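Local coordinates for 389aa long hypothetical nucleolar protein (Pyrococcus horikoshii, PDB 5ZVH), which transfers a methyl group from S-adenosyl-L-methionine to C5 of cytosine 72 in several tRNAs, which appears to raise their thermal stability slightly, at residues I202-A207 against D268-D273; N233-M238 against L252-A257; L272-T277 against R299-F304. One frame throughout, in Å; residues are numbered along the deposited sequence.

Contact 1. Residues I202-A207 against D268-D273; sequences IDMAAA and DKILLD. With SFG (sinefungin), chain C.
The flat carboxylate of Asp203 runs alongside Leu271, the two side chains leaving the sheet on the same face, and its OD2 comes 3.8 Å from CD2 of the leucine. Among the peptide groups, the Ile202 N-H bonds to Lys269 O, N to O 2.9 Å. The N-H of Leu271 reaches Ile202 O at 2.8 Å. These two bonds bracket Ile270 and pair Ile202 with Ile270 and Asp203 with Leu271, in parallel, within the Rossmann-like sheet of a class I methyltransferase. A third bond, Met204 N to Leu271 O at 3.3 Å, is weak: the first strand is ending, and by Ala205 and Asp273 the CA atoms stand 6.0 Å apart.

On the sheet face opposite Asp203 and Leu271, Ile202 packs against Ile270, and Met204 extends this greasy layer. Its CG sits between the backbone N and the carbonyl carbon (chi1 58°), where it meets CD1 of Leu272 at 3.6 Å. A bend at chi3 (62°) then carries CE back to CG2 of Ile270, 3.4 Å away. Helix 291-311 covers this side through Ala308.

Beyond Asp203 the two segments draw apart beside sinefungin. The Ala205 methyl touches both Asp273 O and the ribose O4', while Asp273 lies beside the amino-acid end, although the model is too tight there for the detail to be trusted. Asp273 OD1 is hydrogen-bonded to Ser321 OG, and OD2 makes a salt bridge to Lys211; Asp203 OD2 is held by Thr212. Ile202, Ile270 and Met204 thus make one side apolar, while Asp203 shares the other with Leu271; at the ligand end, the salt bridge from Lys211 would be expected to offset the buried charge of Asp273.

Contact 2. Residues N233-M238 against L252-A257; sequences NRLRKM and LVQMDA. With SFG (sinefungin), chain C.
Leu235 and Leu252 run antiparallel alongside one another where a helix packs on a strand of its own beta-alpha-beta unit: strand 225-229, helix 232-245, strand 250-254. The segment axes run nearly antiparallel, at 172°, and come within 9.9 Å of each other.

Across the interface itself the contact is apolar. Leu235 supplies both branches, CD2 lying 4.0 Å from Leu252 CG and CD1 reaching 3.6 Å from Gln254 CB, so the leucine spans residues two apart on the strand. Met238, one helical turn on, is extended with its CG opposite the backbone N (chi1 -180°), which lets CE arrive 4.0 Å from Leu252 CD1. Gln254 offers only the aliphatic root of its side chain to the helix; its NE2 bonds to Lys230 O, just past the end of strand 225-229.

The polar links pass through sinefungin instead, with helix and strand gripping different parts of it. From the helix, Arg234 bends at chi3 and places its guanidinium so that ribose O3' lies in plane at the edge; NE gives the bond, at 2.6 Å, while NH2 is taken by Ala207 O. From beyond the strand, Asp256 OD1 accepts the adenine N6 amino group at 2.7 Å, with a salt bridge from its OD2 to Arg258 steadying the carboxylate. Asp256 OD1 and Ala257 N together read the adenine edge, the latter through an almost straight bond to N1, 3.0 Å long with 175° at the hydrogen.

Contact 3. Residues L272-T277 against R299-F304; sequences LDAPCT and RYQRAF. With SFG (sinefungin), chain C.
Pro275 meets helix 291-311 through both its ring and its carbonyl. The side-chain amide of Gln301 gives its NE2-H to Pro275 O, 2.9 Å away and nearly straight at 172°, with the oxygen lying in the amide plane. On the ring side, Pro275 CD sits over one face of Phe304, and CG is 3.9 Å from Tyr300 CE2, the proline set roughly perpendicular to the tyrosine side chain.

Gln301 reaches the carbonyl because its CG stands opposite its own carbonyl carbon (chi1 -65°) and the chain runs extended from there. The two rings also touch each other: Phe304 CE1 lies 3.4 Å above one face of Tyr300, displaced toward the rim. Both rings also meet the adenine of sinefungin, whose N6 bonds to Tyr300 OH at 3.2 Å and whose C5 lies in plane at the edge of Phe304. At the root of the phenylalanine, Leu272 CD2 packs 3.8 Å from CB.

The sequence Asp273-Ala274-Pro275-Cys276 is consistent with motif IV of RNA cytosine-C5 methyltransferases, and Cys276 lies about 4 Å, side chain to side chain, from Cys323, the predicted nucleophile. The loop leaves strand 267-273 with that strand's other neighbour, 316-322, alongside, and helix 291-311 covers the loop through Tyr300, Gln301 and Phe304.

Overall arrangement
All three contacts belong to the methyltransferase domain and touch the same sinefungin. Contact 1 joins two neighbouring strands of the central sheet, 201-203 and 267-273; contacts 2 and 3 each lie 12 Å from it, centre to centre, contact 2 on the flank made by helix 232-245 and strand 250-254. Along the chain, contact 2 falls wholly between the two segments of contact 1, and contact 3 then starts on strand 267-273, where contact 1 ends, sharing Leu272 and Asp273. Contacts 2 and 3, 16 Å apart, meet through Ala257 and Phe304 beside the adenine. Strand ends and two helices thus enclose the cofactor site, with contact 3 leading toward the predicted nucleophile.

Contact 1. Residues I202-A207 against D268-D273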
loop_
_atom_site.group_PDB
_atom_site.type_symbol
_atom_site.label_atom_id
_atom_site.label_comp_id
_atom_site.label_asym_id
_atom_site.label_seq_id
_atom_site.Cartn_x
_atom_site.Cartn_y
_atom_site.Cartn_z
ATOM N N ILE A 202 -9.264 18.122 -3.391
ATOM C CA ILE A 202 -9.077 17.755 -1.996
ATOM C C ILE A 202 -8.772 16.275 -1.820
ATOM O O ILE A 202 -9.556 15.408 -2.214
ATOM C CB ILE A 202 -10.320 18.094 -1.150
ATOM C CG1 ILE A 202 -10.702 19.571 -1.300
ATOM C CG2 ILE A 202 -10.079 17.735 0.311
ATOM C CD1 ILE A 202 -11.978 19.942 -0.587
ATOM N N ASP A 203 -7.624 16.011 -1.205
ATOM C CA ASP A 203 -7.238 14.684 -0.744
ATOM C C ASP A 203 -7.453 14.645 0.765
ATOM O O ASP A 203 -6.640 15.177 1.519
ATOM C CB ASP A 203 -5.775 14.399 -1.098
ATOM C CG ASP A 203 -5.403 12.935 -0.962
ATOM O OD1 ASP A 203 -6.136 12.176 -0.287
ATOM O OD2 ASP A 203 -4.356 12.546 -1.522
ATOM N N MET A 204 -8.539 14.024 1.210
ATOM C CA MET A 204 -8.977 14.198 2.597
ATOM C C MET A 204 -8.423 13.151 3.553
ATOM O O MET A 204 -8.745 13.157 4.740
ATOM C CB MET A 204 -10.504 14.203 2.683
ATOM C CG MET A 204 -11.179 12.964 2.153
ATOM S SD MET A 204 -12.966 13.095 2.367
ATOM C CE MET A 204 -13.280 14.504 1.350
ATOM N N ALA A 205 -7.607 12.245 3.031
ATOM C CA ALA A 205 -6.838 11.328 3.863
ATOM C C ALA A 205 -5.506 11.113 3.170
ATOM O O ALA A 205 -5.259 10.052 2.595
ATOM C CB ALA A 205 -7.576 10.024 4.064
ATOM N N ALA A 206 -4.650 12.129 3.226
ATOM C CA ALA A 206 -3.583 12.263 2.247
ATOM C C ALA A 206 -2.216 11.732 2.669
ATOM O O ALA A 206 -1.404 11.398 1.812
ATOM C CB ALA A 206 -3.457 13.714 1.849
ATOM N N ALA A 207 -1.948 11.636 3.965
ATOM C CA ALA A 207 -0.594 11.291 4.400
ATOM C C ALA A 207 -0.356 9.791 4.261
ATOM O O ALA A 207 -1.278 9.002 4.471
ATOM C CB ALA A 207 -0.362 11.747 5.836
ATOM N N ASP A 268 -14.222 20.569 -6.833
ATOM C CA ASP A 268 -14.556 19.938 -8.106
ATOM C C ASP A 268 -14.113 18.480 -8.130
ATOM O O ASP A 268 -14.740 17.628 -8.759
ATOM C CB ASP A 268 -13.903 20.706 -9.254
ATOM C CG ASP A 268 -14.307 22.157 -9.277
ATOM O OD1 ASP A 268 -15.406 22.454 -9.785
ATOM O OD2 ASP A 268 -13.534 22.992 -8.764
ATOM N N LYS A 269 -13.025 18.205 -7.424
ATOM C CA LYS A 269 -12.438 16.878 -7.401
ATOM C C LYS A 269 -12.054 16.535 -5.977
ATOM O O LYS A 269 -11.337 17.287 -5.313
ATOM C CB LYS A 269 -11.203 16.792 -8.309
ATOM C CG LYS A 269 -11.451 17.125 -9.763
ATOM C CD LYS A 269 -12.236 16.017 -10.438
ATOM C CE LYS A 269 -12.548 16.370 -11.883
ATOM N NZ LYS A 269 -11.302 16.668 -12.635
ATOM N N ILE A 270 -12.546 15.395 -5.509
ATOM C CA ILE A 270 -12.173 14.898 -4.199
ATOM C C ILE A 270 -11.678 13.460 -4.271
ATOM O O ILE A 270 -12.378 12.571 -4.770
ATOM C CB ILE A 270 -13.346 14.975 -3.222
ATOM C CG1 ILE A 270 -13.613 16.427 -2.816
ATOM C CG2 ILE A 270 -13.051 14.156 -1.999
ATOM C CD1 ILE A 270 -14.688 16.578 -1.765
ATOM N N LEU A 271 -10.470 13.234 -3.765
ATOM C CA LEU A 271 -9.969 11.880 -3.592
ATOM C C LEU A 271 -10.171 11.441 -2.148
ATOM O O LEU A 271 -9.735 12.121 -1.215
ATOM C CB LEU A 271 -8.495 11.785 -3.975
ATOM C CG LEU A 271 -7.840 10.444 -3.633
ATOM C CD1 LEU A 271 -8.544 9.290 -4.334
ATOM C CD2 LEU A 271 -6.373 10.460 -3.998
ATOM N N LEU A 272 -10.852 10.313 -1.969
ATOM C CA LEU A 272 -11.021 9.727 -0.646
ATOM C C LEU A 272 -10.384 8.340 -0.616
ATOM O O LEU A 272 -11.018 7.331 -0.942
ATOM C CB LEU A 272 -12.500 9.658 -0.255
ATOM C CG LEU A 272 -12.818 8.954 1.071
ATOM C CD1 LEU A 272 -11.984 9.499 2.225
ATOM C CD2 LEU A 272 -14.295 9.048 1.390
ATOM N N ASP A 273 -9.109 8.308 -0.246
ATOM C CA ASP A 273 -8.402 7.053 -0.074
ATOM C C ASP A 273 -8.567 6.658 1.387
ATOM O O ASP A 273 -7.719 6.955 2.231
ATOM C CB ASP A 273 -6.932 7.196 -0.478
ATOM C CG ASP A 273 -6.167 5.896 -0.376
ATOM O OD1 ASP A 273 -6.726 4.845 -0.757
ATOM O OD2 ASP A 273 -4.993 5.932 0.050
HETATM N N SFG C . -3.653 7.680 0.470
HETATM C CA SFG C . -2.536 7.964 1.290
HETATM C C SFG C . -1.281 7.960 0.435
HETATM O O SFG C . -0.143 7.962 0.943
HETATM O OXT SFG C . -1.377 7.968 -0.816
HETATM C CB SFG C . -2.478 6.940 2.442
HETATM C CG SFG C . -3.817 6.965 3.275
HETATM C CD SFG C . -3.595 6.319 4.647
HETATM N NE SFG C . -3.409 4.964 4.482
HETATM C "C5'" SFG C . -4.797 6.576 5.573
HETATM C "C4'" SFG C . -4.717 8.009 6.132
HETATM O "O4'" SFG C . -5.892 8.415 6.586
HETATM C "C3'" SFG C . -3.777 8.089 7.324
HETATM O "O3'" SFG C . -2.797 8.977 7.053
HETATM C "C2'" SFG C . -4.653 8.622 8.501
HETATM O "O2'" SFG C . -3.841 9.529 9.379
HETATM C "C1'" SFG C . -5.575 9.289 7.905
HETATM N N9 SFG C . -6.770 9.389 8.707
HETATM C C8 SFG C . -7.344 8.428 9.452
HETATM N N7 SFG C . -8.458 8.947 10.032
HETATM C C5 SFG C . -8.569 10.237 9.636
HETATM C C6 SFG C . -9.507 11.223 9.923
HETATM N N6 SFG C . -10.686 11.189 10.753
HETATM N N1 SFG C . -9.379 12.448 9.386
HETATM C C2 SFG C . -8.322 12.728 8.549
HETATM N N3 SFG C . -7.402 11.766 8.267
HETATM C C4 SFG C . -7.533 10.515 8.819
#

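Contact 2. Residues N233-M238 against L252-A257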
loop_
_atom_site.group_PDB
_atom_site.type_symbol
_atom_site.label_atom_id
_atom_site.label_comp_id
_atom_site.label_asym_id
_atom_site.label_seq_id
_atom_site.Cartn_x
_atom_site.Cartn_y
_atom_site.Cartn_z
ATOM N N ASN A 233 2.187 13.386 12.869
ATOM C CA ASN A 233 3.412 12.687 12.513
ATOM C C ASN A 233 3.387 12.278 11.051
ATOM O O ASN A 233 4.364 12.462 10.326
ATOM C CB ASN A 233 3.611 11.448 13.392
ATOM C CG ASN A 233 3.640 11.778 14.871
ATOM O OD1 ASN A 233 3.932 12.910 15.262
ATOM N ND2 ASN A 233 3.332 10.787 15.704
ATOM N N ARG A 234 2.261 11.725 10.617
ATOM C CA ARG A 234 2.124 11.322 9.227
ATOM C C ARG A 234 2.160 12.549 8.311
ATOM O O ARG A 234 2.716 12.494 7.214
ATOM C CB ARG A 234 0.835 10.507 9.026
ATOM C CG ARG A 234 0.828 9.186 9.786
ATOM C CD ARG A 234 -0.489 8.456 9.619
ATOM N NE ARG A 234 -0.715 8.040 8.236
ATOM C CZ ARG A 234 -0.127 6.993 7.663
ATOM N NH1 ARG A 234 0.726 6.247 8.355
ATOM N NH2 ARG A 234 -0.395 6.685 6.399
ATOM N N LEU A 235 1.593 13.658 8.775
ATOM C CA LEU A 235 1.714 14.930 8.067
ATOM C C LEU A 235 3.150 15.429 8.075
ATOM O O LEU A 235 3.600 16.085 7.139
ATOM C CB LEU A 235 0.797 15.984 8.683
ATOM C CG LEU A 235 -0.668 15.918 8.268
ATOM C CD1 LEU A 235 -1.448 17.022 8.943
ATOM C CD2 LEU A 235 -0.761 16.054 6.771
ATOM N N ARG A 236 3.856 15.135 9.157
ATOM C CA ARG A 236 5.260 15.488 9.259
ATOM C C ARG A 236 6.070 14.715 8.217
ATOM O O ARG A 236 6.937 15.284 7.559
ATOM C CB ARG A 236 5.771 15.209 10.672
ATOM C CG ARG A 236 7.260 15.379 10.859
ATOM C CD ARG A 236 7.631 15.205 12.326
ATOM N NE ARG A 236 6.720 15.934 13.206
ATOM C CZ ARG A 236 6.895 16.076 14.515
ATOM N NH1 ARG A 236 7.952 15.537 15.109
ATOM N NH2 ARG A 236 6.015 16.757 15.235
ATOM N N LYS A 237 5.759 13.428 8.050
ATOM C CA LYS A 237 6.411 12.600 7.033
ATOM C C LYS A 237 6.054 13.073 5.626
ATOM O O LYS A 237 6.883 13.041 4.714
ATOM C CB LYS A 237 6.021 11.126 7.206
ATOM C CG LYS A 237 6.663 10.168 6.196
ATOM C CD LYS A 237 8.179 10.216 6.260
ATOM C CE LYS A 237 8.814 9.197 5.330
ATOM N NZ LYS A 237 10.302 9.250 5.413
ATOM N N MET A 238 4.819 13.534 5.467
ATOM C CA MET A 238 4.338 14.027 4.187
ATOM C C MET A 238 5.064 15.301 3.771
ATOM O O MET A 238 5.309 15.524 2.587
ATOM C CB MET A 238 2.833 14.271 4.247
ATOM C CG MET A 238 2.246 14.785 2.953
ATOM S SD MET A 238 0.474 14.506 2.856
ATOM C CE MET A 238 0.125 15.239 1.260
ATOM N N LEU A 252 -1.075 21.675 3.025
ATOM C CA LEU A 252 -1.406 20.768 4.126
ATOM C C LEU A 252 -2.316 21.403 5.172
ATOM O O LEU A 252 -2.083 22.534 5.600
ATOM C CB LEU A 252 -0.129 20.272 4.810
ATOM C CG LEU A 252 0.508 18.961 4.342
ATOM C CD1 LEU A 252 0.573 18.880 2.847
ATOM C CD2 LEU A 252 1.898 18.825 4.923
ATOM N N VAL A 253 -3.357 20.675 5.566
ATOM C CA VAL A 253 -4.214 21.080 6.678
ATOM C C VAL A 253 -4.477 19.894 7.611
ATOM O O VAL A 253 -4.897 18.823 7.172
ATOM C CB VAL A 253 -5.554 21.684 6.188
ATOM C CG1 VAL A 253 -5.330 23.074 5.618
ATOM C CG2 VAL A 253 -6.199 20.802 5.156
ATOM N N GLN A 254 -4.193 20.078 8.898
ATOM C CA GLN A 254 -4.487 19.054 9.898
ATOM C C GLN A 254 -5.898 19.214 10.469
ATOM O O GLN A 254 -6.251 20.294 10.946
ATOM C CB GLN A 254 -3.453 19.105 11.022
ATOM C CG GLN A 254 -3.573 17.968 12.012
ATOM C CD GLN A 254 -2.605 18.108 13.163
ATOM O OE1 GLN A 254 -1.816 19.051 13.212
ATOM N NE2 GLN A 254 -2.649 17.159 14.091
ATOM N N MET A 255 -6.670 18.127 10.468
ATOM C CA MET A 255 -8.070 18.151 10.904
ATOM C C MET A 255 -8.733 16.790 10.730
ATOM O O MET A 255 -8.263 15.956 9.955
ATOM C CB MET A 255 -8.883 19.192 10.118
ATOM C CG MET A 255 -9.230 18.749 8.704
ATOM S SD MET A 255 -10.276 19.877 7.757
ATOM C CE MET A 255 -11.811 19.806 8.686
ATOM N N ASP A 256 -9.826 16.577 11.461
ATOM C CA ASP A 256 -10.686 15.416 11.256
ATOM C C ASP A 256 -11.475 15.632 9.964
ATOM O O ASP A 256 -12.333 16.514 9.892
ATOM C CB ASP A 256 -11.624 15.215 12.452
ATOM C CG ASP A 256 -12.548 14.020 12.290
ATOM O OD1 ASP A 256 -12.351 13.219 11.354
ATOM O OD2 ASP A 256 -13.486 13.886 13.104
ATOM N N ALA A 257 -11.175 14.831 8.945
ATOM C CA ALA A 257 -11.752 15.028 7.614
ATOM C C ALA A 257 -13.263 14.809 7.568
ATOM O O ALA A 257 -13.922 15.178 6.596
ATOM C CB ALA A 257 -11.068 14.118 6.617
HETATM N N SFG C . -3.653 7.680 0.470
HETATM C CA SFG C . -2.536 7.964 1.290
HETATM C C SFG C . -1.281 7.960 0.435
HETATM O O SFG C . -0.143 7.962 0.943
HETATM O OXT SFG C . -1.377 7.968 -0.816
HETATM C CB SFG C . -2.478 6.940 2.442
HETATM C CG SFG C . -3.817 6.965 3.275
HETATM C CD SFG C . -3.595 6.319 4.647
HETATM N NE SFG C . -3.409 4.964 4.482
HETATM C "C5'" SFG C . -4.797 6.576 5.573
HETATM C "C4'" SFG C . -4.717 8.009 6.132
HETATM O "O4'" SFG C . -5.892 8.415 6.586
HETATM C "C3'" SFG C . -3.777 8.089 7.324
HETATM O "O3'" SFG C . -2.797 8.977 7.053
HETATM C "C2'" SFG C . -4.653 8.622 8.501
HETATM O "O2'" SFG C . -3.841 9.529 9.379
HETATM C "C1'" SFG C . -5.575 9.289 7.905
HETATM N N9 SFG C . -6.770 9.389 8.707
HETATM C C8 SFG C . -7.344 8.428 9.452
HETATM N N7 SFG C . -8.458 8.947 10.032
HETATM C C5 SFG C . -8.569 10.237 9.636
HETATM C C6 SFG C . -9.507 11.223 9.923
HETATM N N6 SFG C . -10.686 11.189 10.753
HETATM N N1 SFG C . -9.379 12.448 9.386
HETATM C C2 SFG C . -8.322 12.728 8.549
HETATM N N3 SFG C . -7.402 11.766 8.267
HETATM C C4 SFG C . -7.533 10.515 8.819
#

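Contact 3. Residues L272-T277 against R299-F304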
loop_
_atom_site.group_PDB
_atom_site.type_symbol
_atom_site.label_atom_id
_atom_site.label_comp_id
_atom_site.label_asym_id
_atom_site.label_seq_id
_atom_site.Cartn_x
_atom_site.Cartn_y
_atom_site.Cartn_z
ATOM N N LEU A 272 -10.852 10.313 -1.969
ATOM C CA LEU A 272 -11.021 9.727 -0.646
ATOM C C LEU A 272 -10.384 8.340 -0.616
ATOM O O LEU A 272 -11.018 7.331 -0.942
ATOM C CB LEU A 272 -12.500 9.658 -0.255
ATOM C CG LEU A 272 -12.818 8.954 1.071
ATOM C CD1 LEU A 272 -11.984 9.499 2.225
ATOM C CD2 LEU A 272 -14.295 9.048 1.390
ATOM N N ASP A 273 -9.109 8.308 -0.246
ATOM C CA ASP A 273 -8.402 7.053 -0.074
ATOM C C ASP A 273 -8.567 6.658 1.387
ATOM O O ASP A 273 -7.719 6.955 2.231
ATOM C CB ASP A 273 -6.932 7.196 -0.478
ATOM C CG ASP A 273 -6.167 5.896 -0.376
ATOM O OD1 ASP A 273 -6.726 4.845 -0.757
ATOM O OD2 ASP A 273 -4.993 5.932 0.050
ATOM N N ALA A 274 -9.684 5.997 1.674
ATOM C CA ALA A 274 -10.208 5.937 3.033
ATOM C C ALA A 274 -9.473 4.937 3.905
ATOM O O ALA A 274 -9.097 3.863 3.436
ATOM C CB ALA A 274 -11.699 5.600 2.998
ATOM N N PRO A 275 -9.273 5.292 5.185
ATOM C CA PRO A 275 -8.785 4.303 6.146
ATOM C C PRO A 275 -9.681 3.079 6.097
ATOM O O PRO A 275 -10.904 3.211 6.039
ATOM C CB PRO A 275 -8.874 5.035 7.493
ATOM C CG PRO A 275 -9.812 6.176 7.262
ATOM C CD PRO A 275 -9.585 6.578 5.832
ATOM N N CYS A 276 -9.081 1.901 6.113
ATOM C CA CYS A 276 -9.837 0.686 5.872
ATOM C C CYS A 276 -9.207 -0.466 6.627
ATOM O O CYS A 276 -8.118 -0.328 7.185
ATOM C CB CYS A 276 -9.893 0.378 4.377
ATOM S SG CYS A 276 -8.285 -0.010 3.661
ATOM N N THR A 277 -9.886 -1.608 6.633
ATOM C CA THR A 277 -9.390 -2.780 7.343
ATOM C C THR A 277 -8.087 -3.323 6.740
ATOM O O THR A 277 -7.400 -4.134 7.364
ATOM C CB THR A 277 -10.453 -3.886 7.359
ATOM O OG1 THR A 277 -10.909 -4.109 6.021
ATOM C CG2 THR A 277 -11.639 -3.463 8.211
ATOM N N ARG A 299 -18.695 1.595 8.734
ATOM C CA ARG A 299 -19.551 2.633 9.296
ATOM C C ARG A 299 -18.753 3.917 9.486
ATOM O O ARG A 299 -19.277 5.023 9.343
ATOM C CB ARG A 299 -20.163 2.165 10.622
ATOM C CG ARG A 299 -21.050 3.196 11.313
ATOM C CD ARG A 299 -21.893 2.570 12.428
ATOM N NE ARG A 299 -21.083 2.088 13.545
ATOM C CZ ARG A 299 -20.828 0.806 13.790
ATOM N NH1 ARG A 299 -21.324 -0.133 12.995
ATOM N NH2 ARG A 299 -20.082 0.461 14.833
ATOM N N TYR A 300 -17.472 3.756 9.784
ATOM C CA TYR A 300 -16.586 4.886 10.029
ATOM C C TYR A 300 -16.270 5.626 8.728
ATOM O O TYR A 300 -16.096 6.842 8.723
ATOM C CB TYR A 300 -15.310 4.378 10.707
ATOM C CG TYR A 300 -14.205 5.385 10.922
ATOM C CD1 TYR A 300 -14.387 6.478 11.760
ATOM C CD2 TYR A 300 -12.962 5.215 10.328
ATOM C CE1 TYR A 300 -13.371 7.392 11.978
ATOM C CE2 TYR A 300 -11.938 6.124 10.541
ATOM C CZ TYR A 300 -12.145 7.208 11.366
ATOM O OH TYR A 300 -11.132 8.116 11.583
ATOM N N GLN A 301 -16.238 4.890 7.623
ATOM C CA GLN A 301 -15.920 5.467 6.323
ATOM C C GLN A 301 -17.063 6.329 5.802
ATOM O O GLN A 301 -16.833 7.323 5.115
ATOM C CB GLN A 301 -15.606 4.356 5.324
ATOM C CG GLN A 301 -14.353 3.569 5.660
ATOM C CD GLN A 301 -14.284 2.263 4.906
ATOM O OE1 GLN A 301 -15.303 1.754 4.441
ATOM N NE2 GLN A 301 -13.086 1.701 4.797
ATOM N N ARG A 302 -18.291 5.949 6.152
ATOM C CA ARG A 302 -19.496 6.664 5.734
ATOM C C ARG A 302 -19.448 8.133 6.125
ATOM O O ARG A 302 -19.914 8.993 5.381
ATOM C CB ARG A 302 -20.737 6.011 6.329
ATOM C CG ARG A 302 -21.355 4.943 5.445
ATOM C CD ARG A 302 -22.169 3.980 6.277
ATOM N NE ARG A 302 -22.334 2.688 5.624
ATOM C CZ ARG A 302 -22.215 1.527 6.262
ATOM N NH1 ARG A 302 -21.922 1.514 7.557
ATOM N NH2 ARG A 302 -22.372 0.383 5.608
ATOM N N ALA A 303 -18.922 8.407 7.314
ATOM C CA ALA A 303 -18.745 9.774 7.794
ATOM C C ALA A 303 -17.863 10.599 6.855
ATOM O O ALA A 303 -18.169 11.761 6.576
ATOM C CB ALA A 303 -18.169 9.766 9.195
ATOM N N PHE A 304 -16.757 10.010 6.396
ATOM C CA PHE A 304 -15.899 10.651 5.399
ATOM C C PHE A 304 -16.650 10.884 4.100
ATOM O O PHE A 304 -16.636 11.983 3.538
ATOM C CB PHE A 304 -14.655 9.812 5.102
ATOM C CG PHE A 304 -13.724 9.656 6.265
ATOM C CD1 PHE A 304 -14.010 8.767 7.287
ATOM C CD2 PHE A 304 -12.550 10.391 6.327
ATOM C CE1 PHE A 304 -13.144 8.618 8.356
ATOM C CE2 PHE A 304 -11.680 10.249 7.393
ATOM C CZ PHE A 304 -11.977 9.361 8.407
HETATM N N SFG C . -3.653 7.680 0.470
HETATM C CA SFG C . -2.536 7.964 1.290
HETATM C C SFG C . -1.281 7.960 0.435
HETATM O O SFG C . -0.143 7.962 0.943
HETATM O OXT SFG C . -1.377 7.968 -0.816
HETATM C CB SFG C . -2.478 6.940 2.442
HETATM C CG SFG C . -3.817 6.965 3.275
HETATM C CD SFG C . -3.595 6.319 4.647
HETATM N NE SFG C . -3.409 4.964 4.482
HETATM C "C5'" SFG C . -4.797 6.576 5.573
HETATM C "C4'" SFG C . -4.717 8.009 6.132
HETATM O "O4'" SFG C . -5.892 8.415 6.586
HETATM C "C3'" SFG C . -3.777 8.089 7.324
HETATM O "O3'" SFG C . -2.797 8.977 7.053
HETATM C "C2'" SFG C . -4.653 8.622 8.501
HETATM O "O2'" SFG C . -3.841 9.529 9.379
HETATM C "C1'" SFG C . -5.575 9.289 7.905
HETATM N N9 SFG C . -6.770 9.389 8.707
HETATM C C8 SFG C . -7.344 8.428 9.452
HETATM N N7 SFG C . -8.458 8.947 10.032
HETATM C C5 SFG C . -8.569 10.237 9.636
HETATM C C6 SFG C . -9.507 11.223 9.923
HETATM N N6 SFG C . -10.686 11.189 10.753
HETATM N N1 SFG C . -9.379 12.448 9.386
HETATM C C2 SFG C . -8.322 12.728 8.549
HETATM N N3 SFG C . -7.402 11.766 8.267
HETATM C C4 SFG C . -7.533 10.515 8.819
#